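Local atomic coordinates of multidrug resistance protein (Vibrio cholerae, PDB entry 1YC9), a protein that forms a trimeric outer membrane efflux channel of the cholera bacterium and could be involved in resistance to several toxic compounds. Residues Ala152-Leu157 against Glu211-Gln216. The protein carries 1 engineered substitution. Residues are numbered along the deposited sequence; the frame is centred on the assembly and turned at random.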
loop_
_atom_site.group_PDB
_atom_site.type_symbol
_atom_site.label_atom_id
_atom_site.label_comp_id
_atom_site.label_asym_id
_atom_site.label_seq_id
_atom_site.Cartn_x
_atom_site.Cartn_y
_atom_site.Cartn_z
ATOM N N ALA A 152 -15.488 -15.753 -11.559
ATOM C CA ALA A 152 -16.596 -15.983 -10.695
ATOM C C ALA A 152 -17.593 -14.843 -10.768
ATOM O O ALA A 152 -18.797 -15.067 -10.814
ATOM C CB ALA A 152 -16.159 -16.184 -9.260
ATOM N N GLU A 153 -17.061 -13.625 -10.785
ATOM C CA GLU A 153 -17.893 -12.466 -10.861
ATOM C C GLU A 153 -18.553 -12.382 -12.230
ATOM O O GLU A 153 -19.738 -12.046 -12.315
ATOM C CB GLU A 153 -17.061 -11.222 -10.581
ATOM C CG GLU A 153 -17.833 -9.910 -10.689
ATOM C CD GLU A 153 -19.011 -9.760 -9.752
ATOM O OE1 GLU A 153 -19.704 -8.739 -9.939
ATOM O OE2 GLU A 153 -19.351 -10.604 -8.871
ATOM N N LEU A 154 -17.797 -12.672 -13.284
ATOM C CA LEU A 154 -18.358 -12.697 -14.643
ATOM C C LEU A 154 -19.559 -13.657 -14.669
ATOM O O LEU A 154 -20.613 -13.329 -15.189
ATOM C CB LEU A 154 -17.312 -13.100 -15.669
ATOM C CG LEU A 154 -17.782 -13.046 -17.111
ATOM C CD1 LEU A 154 -18.101 -11.592 -17.505
ATOM C CD2 LEU A 154 -16.757 -13.593 -18.050
ATOM N N ALA A 155 -19.408 -14.835 -14.083
ATOM C CA ALA A 155 -20.483 -15.842 -14.074
ATOM C C ALA A 155 -21.711 -15.345 -13.320
ATOM O O ALA A 155 -22.876 -15.619 -13.741
ATOM C CB ALA A 155 -19.993 -17.141 -13.466
ATOM N N ARG A 156 -21.453 -14.700 -12.173
ATOM C CA ARG A 156 -22.482 -14.140 -11.338
ATOM C C ARG A 156 -23.250 -13.090 -12.129
ATOM O O ARG A 156 -24.484 -13.023 -12.030
ATOM C CB ARG A 156 -21.919 -13.503 -10.092
ATOM C CG ARG A 156 -22.940 -13.163 -9.030
ATOM C CD ARG A 156 -22.437 -12.300 -7.879
ATOM N NE ARG A 156 -22.074 -10.983 -8.360
ATOM C CZ ARG A 156 -22.921 -9.988 -8.585
ATOM N NH1 ARG A 156 -22.467 -8.846 -9.063
ATOM N NH2 ARG A 156 -24.211 -10.116 -8.360
ATOM N N LEU A 157 -22.514 -12.272 -12.865
ATOM C CA LEU A 157 -23.126 -11.217 -13.672
ATOM C C LEU A 157 -24.019 -11.803 -14.771
ATOM O O LEU A 157 -25.157 -11.316 -14.998
ATOM C CB LEU A 157 -22.067 -10.288 -14.237
ATOM C CG LEU A 157 -21.479 -9.386 -13.169
ATOM C CD1 LEU A 157 -20.194 -8.740 -13.728
ATOM C CD2 LEU A 157 -22.482 -8.352 -12.664
ATOM N N GLU A 211 -23.485 -3.602 -18.855
ATOM C CA GLU A 211 -22.300 -2.790 -18.703
ATOM C C GLU A 211 -21.286 -3.493 -17.809
ATOM O O GLU A 211 -20.142 -3.626 -18.217
ATOM C CB GLU A 211 -22.623 -1.422 -18.148
ATOM C CG GLU A 211 -21.419 -0.504 -18.051
ATOM C CD GLU A 211 -21.740 0.892 -17.491
ATOM O OE1 GLU A 211 -22.929 1.349 -17.488
ATOM O OE2 GLU A 211 -20.785 1.552 -17.047
ATOM N N SER A 212 -21.700 -3.896 -16.613
ATOM C CA SER A 212 -20.825 -4.639 -15.688
ATOM C C SER A 212 -20.187 -5.862 -16.331
ATOM O O SER A 212 -18.999 -6.141 -16.124
ATOM C CB SER A 212 -21.586 -5.053 -14.441
ATOM O OG SER A 212 -22.102 -3.937 -13.759
ATOM N N ILE A 213 -20.953 -6.598 -17.118
ATOM C CA ILE A 213 -20.411 -7.767 -17.823
ATOM C C ILE A 213 -19.261 -7.345 -18.706
ATOM O O ILE A 213 -18.191 -7.985 -18.708
ATOM C CB ILE A 213 -21.508 -8.520 -18.625
ATOM C CG1 ILE A 213 -22.402 -9.296 -17.679
ATOM C CG2 ILE A 213 -20.874 -9.447 -19.696
ATOM C CD1 ILE A 213 -23.689 -9.948 -18.283
ATOM N N GLN A 214 -19.461 -6.276 -19.476
ATOM C CA GLN A 214 -18.412 -5.830 -20.361
ATOM C C GLN A 214 -17.195 -5.293 -19.604
ATOM O O GLN A 214 -16.075 -5.587 -19.989
ATOM C CB GLN A 214 -18.898 -4.796 -21.373
ATOM C CG GLN A 214 -17.809 -4.331 -22.327
ATOM C CD GLN A 214 -17.277 -5.439 -23.249
ATOM O OE1 GLN A 214 -16.044 -5.661 -23.329
ATOM N NE2 GLN A 214 -18.192 -6.171 -23.898
ATOM N N LEU A 215 -17.427 -4.551 -18.520
ATOM C CA LEU A 215 -16.358 -4.122 -17.660
ATOM C C LEU A 215 -15.591 -5.291 -17.078
ATOM O O LEU A 215 -14.368 -5.255 -16.992
ATOM C CB LEU A 215 -16.899 -3.272 -16.504
ATOM C CG LEU A 215 -17.480 -1.919 -16.911
ATOM C CD1 LEU A 215 -18.059 -1.240 -15.699
ATOM C CD2 LEU A 215 -16.432 -1.016 -17.647
ATOM N N GLN A 216 -16.303 -6.326 -16.704
ATOM C CA GLN A 216 -15.660 -7.503 -16.151
ATOM C C GLN A 216 -14.830 -8.259 -17.202
ATOM O O GLN A 216 -13.742 -8.748 -16.917
ATOM C CB GLN A 216 -16.678 -8.425 -15.555
ATOM C CG GLN A 216 -16.015 -9.448 -14.634
ATOM C CD GLN A 216 -15.468 -8.841 -13.324
ATOM O OE1 GLN A 216 -14.758 -9.510 -12.638
ATOM N NE2 GLN A 216 -15.800 -7.589 -13.004
#
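Ile213 sets CG1 anti to its carbonyl carbon (chi1 -74°), which lays CG1 against Leu157 CB at 3.6 Å. Leu157 likewise holds CG anti to its own carbonyl carbon (chi1 -73°), and from there its two methyls go to Ser212: CD1 lies 3.7 Å from the carbonyl O of Ser212, and CD2 lies 3.9 Å from its CB. The hydroxyl of Ser212 is hydrogen-bonded to the carbonyl O of Gly208 in its own helix. Leu154 reaches in with CD1, which sits 4.1 Å from Ile213 CG2 and 4.0 Å from Gln216 CB. The side chains of Gln216 and Leu154 run past one another in opposite senses, and that of Gln216 crosses Glu153 at about a right angle, its amide against CB and CG. The Glu153 carboxylate turns instead to Arg156, which grips it side-on: NE gives OE2 a nearly straight 2.8 Å bond and NH1 takes OE1. No hydrogen bond crosses between 152-157 and 211-216; side-chain carbons pack on one another and on backbone atoms. The axes of the two segments pass 9.5 Å apart, antiparallel at 160°. Antiparallel packing of long helices like this is characteristic of the α-helical barrel of outer membrane factors.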